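PDB 2DFU: probable 2-hydroxyhepta-2,4-diene-1,7-dioate isomerase from Thermus thermophilus, which probably acts as a metal-dependent isomerase or hydrolase of small oxo acids. Local coordinates for residues E100-L111 and R160-P169; P169-L178 and E247-L255. All coordinates share one frame; numbering follows the deposited sequence.

Interaction 1: E100-L111 and R160-P169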
loop_
_atom_site.group_PDB
_atom_site.type_symbol
_atom_site.label_atom_id
_atom_site.label_comp_id
_atom_site.label_asym_id
_atom_site.label_seq_id
_atom_site.Cartn_x
_atom_site.Cartn_y
_atom_site.Cartn_z
ATOM N N GLU A 100 0.848 9.754 -19.066
ATOM C CA GLU A 100 2.029 8.969 -18.747
ATOM C C GLU A 100 1.803 7.577 -19.310
ATOM O O GLU A 100 0.838 6.904 -18.951
ATOM C CB GLU A 100 2.239 8.909 -17.236
ATOM C CG GLU A 100 3.369 7.988 -16.805
ATOM C CD GLU A 100 3.781 8.206 -15.357
ATOM O OE1 GLU A 100 2.919 8.614 -14.546
ATOM O OE2 GLU A 100 4.967 7.963 -15.031
ATOM N N PRO A 101 2.692 7.125 -20.207
ATOM C CA PRO A 101 2.531 5.795 -20.796
ATOM C C PRO A 101 2.685 4.668 -19.786
ATOM O O PRO A 101 3.475 4.762 -18.847
ATOM C CB PRO A 101 3.636 5.740 -21.858
ATOM C CG PRO A 101 3.917 7.191 -22.168
ATOM C CD PRO A 101 3.846 7.824 -20.797
ATOM N N VAL A 102 1.904 3.614 -19.977
ATOM C CA VAL A 102 1.995 2.431 -19.137
ATOM C C VAL A 102 2.865 1.493 -19.977
ATOM O O VAL A 102 2.451 1.038 -21.042
ATOM C CB VAL A 102 0.622 1.761 -18.926
ATOM C CG1 VAL A 102 0.796 0.464 -18.144
ATOM C CG2 VAL A 102 -0.317 2.705 -18.193
ATOM N N PRO A 103 4.095 1.218 -19.526
ATOM C CA PRO A 103 4.965 0.326 -20.295
ATOM C C PRO A 103 4.399 -1.090 -20.359
ATOM O O PRO A 103 3.942 -1.612 -19.351
ATOM C CB PRO A 103 6.278 0.362 -19.512
ATOM C CG PRO A 103 6.244 1.692 -18.825
ATOM C CD PRO A 103 4.812 1.784 -18.372
ATOM N N TYR A 104 4.407 -1.706 -21.538
ATOM C CA TYR A 104 3.932 -3.080 -21.632
ATOM C C TYR A 104 5.107 -3.855 -21.030
ATOM O O TYR A 104 6.179 -3.928 -21.628
ATOM C CB TYR A 104 3.700 -3.487 -23.087
ATOM C CG TYR A 104 2.899 -4.761 -23.198
ATOM C CD1 TYR A 104 3.377 -5.953 -22.663
ATOM C CD2 TYR A 104 1.633 -4.760 -23.786
ATOM C CE1 TYR A 104 2.616 -7.114 -22.700
ATOM C CE2 TYR A 104 0.861 -5.916 -23.829
ATOM C CZ TYR A 104 1.359 -7.088 -23.282
ATOM O OH TYR A 104 0.593 -8.227 -23.292
ATOM N N PRO A 105 4.917 -4.436 -19.836
ATOM C CA PRO A 105 5.943 -5.193 -19.113
ATOM C C PRO A 105 6.582 -6.381 -19.811
ATOM O O PRO A 105 5.990 -7.013 -20.682
ATOM C CB PRO A 105 5.227 -5.614 -17.831
ATOM C CG PRO A 105 4.135 -4.609 -17.691
ATOM C CD PRO A 105 3.647 -4.483 -19.099
ATOM N N PHE A 106 7.805 -6.679 -19.392
ATOM C CA PHE A 106 8.553 -7.793 -19.937
ATOM C C PHE A 106 8.050 -9.103 -19.358
ATOM O O PHE A 106 8.054 -10.121 -20.043
ATOM C CB PHE A 106 10.041 -7.638 -19.611
ATOM C CG PHE A 106 10.867 -8.840 -19.978
ATOM C CD1 PHE A 106 10.994 -9.237 -21.307
ATOM C CD2 PHE A 106 11.494 -9.596 -18.990
ATOM C CE1 PHE A 106 11.733 -10.372 -21.648
ATOM C CE2 PHE A 106 12.236 -10.732 -19.320
ATOM C CZ PHE A 106 12.353 -11.121 -20.650
ATOM N N PHE A 107 7.602 -9.066 -18.102
ATOM C CA PHE A 107 7.133 -10.265 -17.402
ATOM C C PHE A 107 5.764 -10.819 -17.793
ATOM O O PHE A 107 5.349 -11.868 -17.292
ATOM C CB PHE A 107 7.167 -10.030 -15.882
ATOM C CG PHE A 107 6.165 -9.008 -15.390
ATOM C CD1 PHE A 107 4.823 -9.350 -15.219
ATOM C CD2 PHE A 107 6.565 -7.703 -15.102
ATOM C CE1 PHE A 107 3.890 -8.407 -14.768
ATOM C CE2 PHE A 107 5.642 -6.756 -14.652
ATOM C CZ PHE A 107 4.302 -7.110 -14.485
ATOM N N THR A 108 5.058 -10.134 -18.681
ATOM C CA THR A 108 3.740 -10.607 -19.081
ATOM C C THR A 108 3.521 -10.548 -20.581
ATOM O O THR A 108 4.244 -9.873 -21.308
ATOM C CB THR A 108 2.618 -9.778 -18.405
ATOM O OG1 THR A 108 1.339 -10.365 -18.687
ATOM C CG2 THR A 108 2.627 -8.344 -18.926
ATOM N N GLU A 109 2.512 -11.274 -21.034
ATOM C CA GLU A 109 2.141 -11.282 -22.436
ATOM C C GLU A 109 0.624 -11.312 -22.470
ATOM O O GLU A 109 0.012 -11.652 -23.481
ATOM C CB GLU A 109 2.737 -12.506 -23.138
ATOM C CG GLU A 109 4.256 -12.458 -23.193
ATOM C CD GLU A 109 4.854 -13.567 -24.032
ATOM O OE1 GLU A 109 4.702 -14.750 -23.653
ATOM O OE2 GLU A 109 5.477 -13.255 -25.074
ATOM N N GLU A 110 0.026 -10.931 -21.343
ATOM C CA GLU A 110 -1.424 -10.925 -21.204
ATOM C C GLU A 110 -1.893 -9.690 -20.433
ATOM O O GLU A 110 -2.513 -9.800 -19.375
ATOM C CB GLU A 110 -1.863 -12.195 -20.474
ATOM C CG GLU A 110 -3.229 -12.699 -20.880
ATOM C CD GLU A 110 -3.290 -13.070 -22.347
ATOM O OE1 GLU A 110 -2.552 -13.994 -22.758
ATOM O OE2 GLU A 110 -4.073 -12.436 -23.089
ATOM N N LEU A 111 -1.588 -8.512 -20.969
ATOM C CA LEU A 111 -1.975 -7.255 -20.334
ATOM C C LEU A 111 -3.402 -6.892 -20.736
ATOM O O LEU A 111 -3.715 -6.823 -21.927
ATOM C CB LEU A 111 -1.025 -6.133 -20.762
ATOM C CG LEU A 111 -0.990 -4.918 -19.835
ATOM C CD1 LEU A 111 -0.323 -5.309 -18.512
ATOM C CD2 LEU A 111 -0.225 -3.786 -20.497
ATOM N N ARG A 160 2.474 -8.528 -8.816
ATOM C CA ARG A 160 2.895 -7.951 -10.083
ATOM C C ARG A 160 1.770 -7.962 -11.107
ATOM O O ARG A 160 1.851 -7.289 -12.130
ATOM C CB ARG A 160 4.164 -8.615 -10.639
ATOM C CG ARG A 160 4.114 -10.081 -10.867
ATOM C CD ARG A 160 5.466 -10.561 -11.376
ATOM N NE ARG A 160 5.467 -12.009 -11.500
ATOM C CZ ARG A 160 6.339 -12.707 -12.217
ATOM N NH1 ARG A 160 7.304 -12.093 -12.890
ATOM N NH2 ARG A 160 6.232 -14.026 -12.267
ATOM N N ALA A 161 0.702 -8.696 -10.815
ATOM C CA ALA A 161 -0.432 -8.741 -11.730
ATOM C C ALA A 161 -1.213 -7.430 -11.698
ATOM O O ALA A 161 -1.728 -6.980 -12.720
ATOM C CB ALA A 161 -1.362 -9.892 -11.364
ATOM N N LYS A 162 -1.277 -6.815 -10.523
ATOM C CA LYS A 162 -2.040 -5.585 -10.330
ATOM C C LYS A 162 -1.252 -4.377 -9.827
ATOM O O LYS A 162 -1.682 -3.235 -10.005
ATOM C CB LYS A 162 -3.171 -5.849 -9.329
ATOM C CG LYS A 162 -4.234 -6.852 -9.770
ATOM C CD LYS A 162 -5.234 -6.198 -10.722
ATOM C CE LYS A 162 -6.463 -7.080 -10.931
ATOM N NZ LYS A 162 -7.419 -6.481 -11.910
ATOM N N SER A 163 -0.107 -4.617 -9.198
ATOM C CA SER A 163 0.649 -3.521 -8.620
ATOM C C SER A 163 2.004 -3.171 -9.234
ATOM O O SER A 163 2.856 -2.578 -8.565
ATOM C CB SER A 163 0.811 -3.775 -7.122
ATOM O OG SER A 163 1.182 -2.588 -6.445
ATOM N N ALA A 164 2.208 -3.530 -10.497
ATOM C CA ALA A 164 3.454 -3.196 -11.180
ATOM C C ALA A 164 3.437 -1.685 -11.407
ATOM O O ALA A 164 2.372 -1.071 -11.390
ATOM C CB ALA A 164 3.534 -3.931 -12.528
ATOM N N ASP A 165 4.603 -1.080 -11.611
ATOM C CA ASP A 165 4.667 0.360 -11.848
ATOM C C ASP A 165 3.712 0.797 -12.965
ATOM O O ASP A 165 3.600 0.127 -13.986
ATOM C CB ASP A 165 6.096 0.787 -12.217
ATOM C CG ASP A 165 7.060 0.709 -11.038
ATOM O OD1 ASP A 165 6.600 0.633 -9.879
ATOM O OD2 ASP A 165 8.283 0.744 -11.272
ATOM N N LYS A 166 3.035 1.921 -12.751
ATOM C CA LYS A 166 2.085 2.494 -13.708
ATOM C C LYS A 166 0.847 1.646 -14.005
ATOM O O LYS A 166 0.158 1.890 -14.996
ATOM C CB LYS A 166 2.781 2.827 -15.039
ATOM C CG LYS A 166 4.157 3.472 -14.925
ATOM C CD LYS A 166 4.189 4.693 -14.007
ATOM C CE LYS A 166 5.617 5.238 -13.920
ATOM N NZ LYS A 166 5.748 6.409 -13.024
ATOM N N PHE A 167 0.552 0.649 -13.174
ATOM C CA PHE A 167 -0.638 -0.165 -13.419
ATOM C C PHE A 167 -1.922 0.504 -12.947
ATOM O O PHE A 167 -2.966 -0.143 -12.833
ATOM C CB PHE A 167 -0.498 -1.541 -12.768
ATOM C CG PHE A 167 0.138 -2.574 -13.664
ATOM C CD1 PHE A 167 1.000 -2.193 -14.693
ATOM C CD2 PHE A 167 -0.114 -3.930 -13.464
ATOM C CE1 PHE A 167 1.603 -3.149 -15.513
ATOM C CE2 PHE A 167 0.484 -4.896 -14.277
ATOM C CZ PHE A 167 1.345 -4.503 -15.304
ATOM N N LEU A 168 -1.858 1.802 -12.675
ATOM C CA LEU A 168 -3.055 2.506 -12.240
ATOM C C LEU A 168 -3.179 3.950 -12.714
ATOM O O LEU A 168 -2.953 4.891 -11.947
ATOM C CB LEU A 168 -3.194 2.466 -10.710
ATOM C CG LEU A 168 -4.509 3.072 -10.182
ATOM C CD1 LEU A 168 -5.704 2.281 -10.721
ATOM C CD2 LEU A 168 -4.513 3.073 -8.661
ATOM N N PRO A 169 -3.497 4.148 -14.002
ATOM C CA PRO A 169 -3.651 5.522 -14.489
ATOM C C PRO A 169 -4.837 6.051 -13.670
ATOM O O PRO A 169 -5.814 5.325 -13.470
ATOM C CB PRO A 169 -4.015 5.325 -15.961
ATOM C CG PRO A 169 -3.260 4.082 -16.329
ATOM C CD PRO A 169 -3.501 3.183 -15.121
HETATM O O HOH W 1 3.332 8.492 -11.778
#
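The type II beta turn from Ala164 to Phe167, with Arg160 in the last turn of the preceding helix, packs against the proline-rich segment 100-111 in the fumarylacetoacetate hydrolase domain. Phe107 and Arg160 run alongside one another, head to tail. The Phe107 ring is sandwiched: Pro105 CB lies over one face, and Arg160 CD over the other, offset toward the rim 4.1 Å from the ring plane. The ring and guanidinium planes are 28° apart. With CG of Phe107 between the backbone N and the carbonyl carbon (chi1 68°), the ring points its CZ at the turn, 3.4 Å from Arg160 O, while Ala164 CB meets its edge. Ala164 CB also sits over the centre of one face of the Phe167 ring, Pro105 CG comes in at the edge 3.6 Å from Phe167 CE1, and Leu111 CD1 reaches Phe167 CZ obliquely at 3.7 Å. Farther along, Val102 CG2 lies 3.3 Å from Lys166 O and 3.7 Å from Pro169 CG. Lys166 bends at chi2, passes Pro103 CD with its CG, and brings NZ within 2.7 Å of Glu100 OE2 in a salt bridge, meeting it from above the carboxylate, 40° out of its plane. A water donates to Glu100 OE1 and weakly accepts from Lys166 NZ; Arg88 N also binds OE1. A methionine in place of Lys166 would probably leave the largely buried Glu100 carboxylate without its opposite charge. Asp155 of the same chain bridges to Arg160 NE and Glu75 of the second subunit to NH2, while Phe216 of that subunit packs on Phe107. Ile146 of strand 137-148 touches both Leu111 and Phe167, while strand 250-259 runs beside strand 102-104.

Interaction 2: P169-L178 and E247-L255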
loop_
_atom_site.group_PDB
_atom_site.type_symbol
_atom_site.label_atom_id
_atom_site.label_comp_id
_atom_site.label_asym_id
_atom_site.label_seq_id
_atom_site.Cartn_x
_atom_site.Cartn_y
_atom_site.Cartn_z
ATOM N N PRO A 169 -3.497 4.148 -14.002
ATOM C CA PRO A 169 -3.651 5.522 -14.489
ATOM C C PRO A 169 -4.837 6.051 -13.670
ATOM O O PRO A 169 -5.814 5.325 -13.470
ATOM C CB PRO A 169 -4.015 5.325 -15.961
ATOM C CG PRO A 169 -3.260 4.082 -16.329
ATOM C CD PRO A 169 -3.501 3.183 -15.121
ATOM N N LEU A 170 -4.763 7.287 -13.185
ATOM C CA LEU A 170 -5.854 7.812 -12.367
ATOM C C LEU A 170 -6.091 9.294 -12.616
ATOM O O LEU A 170 -5.157 10.092 -12.562
ATOM C CB LEU A 170 -5.540 7.585 -10.881
ATOM C CG LEU A 170 -6.654 7.863 -9.866
ATOM C CD1 LEU A 170 -7.573 6.652 -9.783
ATOM C CD2 LEU A 170 -6.049 8.145 -8.505
ATOM N N GLY A 171 -7.346 9.656 -12.872
ATOM C CA GLY A 171 -7.675 11.050 -13.129
ATOM C C GLY A 171 -8.928 11.209 -13.977
ATOM O O GLY A 171 -9.763 10.308 -14.014
ATOM N N PRO A 172 -9.092 12.341 -14.682
ATOM C CA PRO A 172 -8.193 13.502 -14.754
ATOM C C PRO A 172 -8.288 14.347 -13.491
ATOM O O PRO A 172 -7.401 15.143 -13.171
ATOM C CB PRO A 172 -8.734 14.263 -15.956
ATOM C CG PRO A 172 -10.234 14.083 -15.767
ATOM C CD PRO A 172 -10.323 12.586 -15.461
ATOM N N TRP A 173 -9.399 14.184 -12.792
ATOM C CA TRP A 173 -9.619 14.935 -11.581
ATOM C C TRP A 173 -10.754 14.295 -10.820
ATOM O O TRP A 173 -11.331 13.298 -11.232
ATOM C CB TRP A 173 -9.959 16.395 -11.924
ATOM C CG TRP A 173 -10.815 16.497 -13.137
ATOM C CD1 TRP A 173 -12.145 16.044 -13.278
ATOM C CD2 TRP A 173 -10.490 17.197 -14.364
ATOM N NE1 TRP A 173 -12.687 16.379 -14.479
ATOM C CE2 TRP A 173 -11.628 17.116 -15.212
ATOM C CE3 TRP A 173 -9.359 17.857 -14.817
ATOM C CZ2 TRP A 173 -11.600 17.677 -16.472
ATOM C CZ3 TRP A 173 -9.326 18.426 -16.078
ATOM C CH2 TRP A 173 -10.455 18.328 -16.917
ATOM N N LEU A 174 -11.049 14.853 -9.649
ATOM C CA LEU A 174 -12.161 14.272 -8.942
ATOM C C LEU A 174 -13.342 15.217 -8.843
ATOM O O LEU A 174 -13.231 16.433 -8.804
ATOM C CB LEU A 174 -11.706 13.741 -7.584
ATOM C CG LEU A 174 -11.516 14.837 -6.545
ATOM C CD1 LEU A 174 -12.809 15.157 -5.792
ATOM C CD2 LEU A 174 -10.496 14.444 -5.480
ATOM N N GLU A 175 -14.514 14.591 -8.905
ATOM C CA GLU A 175 -15.744 15.333 -8.772
ATOM C C GLU A 175 -16.311 15.134 -7.368
ATOM O O GLU A 175 -16.456 14.021 -6.882
ATOM C CB GLU A 175 -16.705 14.779 -9.826
ATOM C CG GLU A 175 -18.166 15.156 -9.599
ATOM C CD GLU A 175 -18.325 16.652 -9.701
ATOM O OE1 GLU A 175 -18.031 17.204 -10.753
ATOM O OE2 GLU A 175 -18.751 17.260 -8.724
ATOM N N THR A 176 -16.607 16.226 -6.671
ATOM C CA THR A 176 -17.111 16.146 -5.297
ATOM C C THR A 176 -18.620 15.917 -5.182
ATOM O O THR A 176 -19.099 15.418 -4.166
ATOM C CB THR A 176 -16.811 17.431 -4.510
ATOM O OG1 THR A 176 -17.539 18.516 -5.093
ATOM C CG2 THR A 176 -15.318 17.745 -4.527
ATOM N N ASP A 177 -19.362 16.290 -6.217
ATOM C CA ASP A 177 -20.812 16.153 -6.198
ATOM C C ASP A 177 -21.313 15.109 -7.201
ATOM O O ASP A 177 -21.355 15.357 -8.403
ATOM C CB ASP A 177 -21.432 17.528 -6.477
ATOM C CG ASP A 177 -22.940 17.527 -6.358
ATOM O OD1 ASP A 177 -23.483 16.705 -5.590
ATOM O OD2 ASP A 177 -23.581 18.365 -7.021
ATOM N N LEU A 178 -21.704 13.941 -6.698
ATOM C CA LEU A 178 -22.175 12.879 -7.576
ATOM C C LEU A 178 -22.953 11.789 -6.840
ATOM O O LEU A 178 -22.765 11.593 -5.639
ATOM C CB LEU A 178 -20.967 12.236 -8.255
ATOM C CG LEU A 178 -21.211 11.153 -9.304
ATOM C CD1 LEU A 178 -21.377 11.811 -10.660
ATOM C CD2 LEU A 178 -20.034 10.181 -9.333
ATOM N N GLU A 247 -19.732 9.502 -16.656
ATOM C CA GLU A 247 -20.662 10.619 -16.665
ATOM C C GLU A 247 -20.638 11.390 -15.357
ATOM O O GLU A 247 -20.642 10.805 -14.274
ATOM C CB GLU A 247 -22.082 10.126 -16.968
ATOM C CG GLU A 247 -22.349 9.917 -18.458
ATOM C CD GLU A 247 -23.747 9.385 -18.741
ATOM O OE1 GLU A 247 -24.710 9.853 -18.092
ATOM O OE2 GLU A 247 -23.888 8.506 -19.619
ATOM N N GLY A 248 -20.597 12.712 -15.473
ATOM C CA GLY A 248 -20.580 13.567 -14.306
ATOM C C GLY A 248 -19.220 13.689 -13.650
ATOM O O GLY A 248 -19.039 14.512 -12.752
ATOM N N VAL A 249 -18.262 12.873 -14.073
ATOM C CA VAL A 249 -16.931 12.948 -13.483
ATOM C C VAL A 249 -15.918 13.505 -14.466
ATOM O O VAL A 249 -15.371 14.589 -14.264
ATOM C CB VAL A 249 -16.452 11.571 -12.987
ATOM C CG1 VAL A 249 -15.061 11.691 -12.381
ATOM C CG2 VAL A 249 -17.429 11.033 -11.949
ATOM N N GLY A 250 -15.668 12.763 -15.534
ATOM C CA GLY A 250 -14.715 13.226 -16.525
ATOM C C GLY A 250 -14.206 12.081 -17.368
ATOM O O GLY A 250 -14.710 10.961 -17.286
ATOM N N THR A 251 -13.198 12.357 -18.180
ATOM C CA THR A 251 -12.642 11.325 -19.033
ATOM C C THR A 251 -11.168 11.118 -18.752
ATOM O O THR A 251 -10.386 12.061 -18.784
ATOM C CB THR A 251 -12.807 11.682 -20.514
ATOM O OG1 THR A 251 -14.196 11.890 -20.800
ATOM C CG2 THR A 251 -12.277 10.561 -21.388
ATOM N N LEU A 252 -10.803 9.875 -18.466
ATOM C CA LEU A 252 -9.419 9.530 -18.209
ATOM C C LEU A 252 -8.756 9.093 -19.513
ATOM O O LEU A 252 -9.232 8.173 -20.183
ATOM C CB LEU A 252 -9.339 8.394 -17.197
ATOM C CG LEU A 252 -7.980 7.718 -16.989
ATOM C CD1 LEU A 252 -6.931 8.741 -16.554
ATOM C CD2 LEU A 252 -8.135 6.619 -15.938
ATOM N N PHE A 253 -7.661 9.755 -19.863
ATOM C CA PHE A 253 -6.915 9.427 -21.070
ATOM C C PHE A 253 -5.585 8.784 -20.681
ATOM O O PHE A 253 -4.850 9.313 -19.850
ATOM C CB PHE A 253 -6.627 10.694 -21.876
ATOM C CG PHE A 253 -7.853 11.365 -22.415
ATOM C CD1 PHE A 253 -8.442 10.921 -23.598
ATOM C CD2 PHE A 253 -8.406 12.461 -21.759
ATOM C CE1 PHE A 253 -9.562 11.565 -24.127
ATOM C CE2 PHE A 253 -9.524 13.109 -22.278
ATOM C CZ PHE A 253 -10.102 12.658 -23.470
ATOM N N THR A 254 -5.281 7.640 -21.275
ATOM C CA THR A 254 -4.024 6.971 -20.996
ATOM C C THR A 254 -3.614 6.168 -22.222
ATOM O O THR A 254 -4.371 6.068 -23.189
ATOM C CB THR A 254 -4.131 6.037 -19.766
ATOM O OG1 THR A 254 -2.828 5.553 -19.427
ATOM C CG2 THR A 254 -5.026 4.858 -20.065
ATOM N N LEU A 255 -2.413 5.605 -22.196
ATOM C CA LEU A 255 -1.944 4.827 -23.333
ATOM C C LEU A 255 -0.864 3.829 -22.956
ATOM O O LEU A 255 -0.163 3.985 -21.949
ATOM C CB LEU A 255 -1.437 5.763 -24.439
ATOM C CG LEU A 255 -0.238 6.670 -24.157
ATOM C CD1 LEU A 255 1.032 5.844 -24.057
ATOM C CD2 LEU A 255 -0.096 7.667 -25.282
HETATM O O HOH W 2 -21.082 16.276 -11.767
#
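Glu175 and Gly248 meet beside the N-terminal residues Met1 and Lys2. Glu175 CB lies 4.1 Å from Val249 CA; CG, set anti to the backbone N (chi1 164°), comes 3.3 Å from Gly248 O, and a bend at chi2 then places the carboxylate. At the tip Glu175 OE1 comes within 3.5 Å of Gly248 O and forms a salt bridge with Lys2, whose NZ also bonds Val249 O. The other oxygen, Glu175 OE2, takes Asp177 N on its anti lone pair at 2.8 Å and is bonded by Met1 N as well, so both carboxylate oxygens are gripped. Trp173 presents its ring edge: NE1 donates to Val249 O at 3.2 Å, a bent bond (137°), while Pro172 CG covers the centre of one ring face. Gly250 lies close to this indole, where a side chain would strike NE1. Leu252 straddles the opposing backbone, CD1 near Gly171 N and CD2 3.6 Å from Pro169 O. The side chains of Leu178 and Val249 cross at about a right angle, with Leu178 CD2 3.8 Å from Val249 CG2, and Thr254 OG1 lies near Pro169 CG. Strands 169-171 and 250-255 run roughly antiparallel (153°) with axes 7.0 Å apart, yet share no backbone hydrogen bond: they are facing layers of different sheets, and Val249 and Gly250 form a classic beta bulge where strand 250-259 begins beside strand 241-246.

In the fold
Interactions 1 and 2 follow one another along the chain and share Pro169, where strand 168-175 passes from one to the other. Their centres are 20 Å apart, but they touch through a second sheet in which strands 102-104 and 250-259 are neighbours: Val102 N makes a probable hydrogen bond of 2.9 Å to Leu255 O, and Pro101 CB packs 3.4 Å from Leu255 CD1. Pro169 is touched from both strands, by Val102 and by Thr254. Interaction 1 extends to the second subunit, whereas no other chain of the assembly touches the segments of interaction 2, which lies nearer the middle of the chain, about 8 Å from its centre compared with 15 Å.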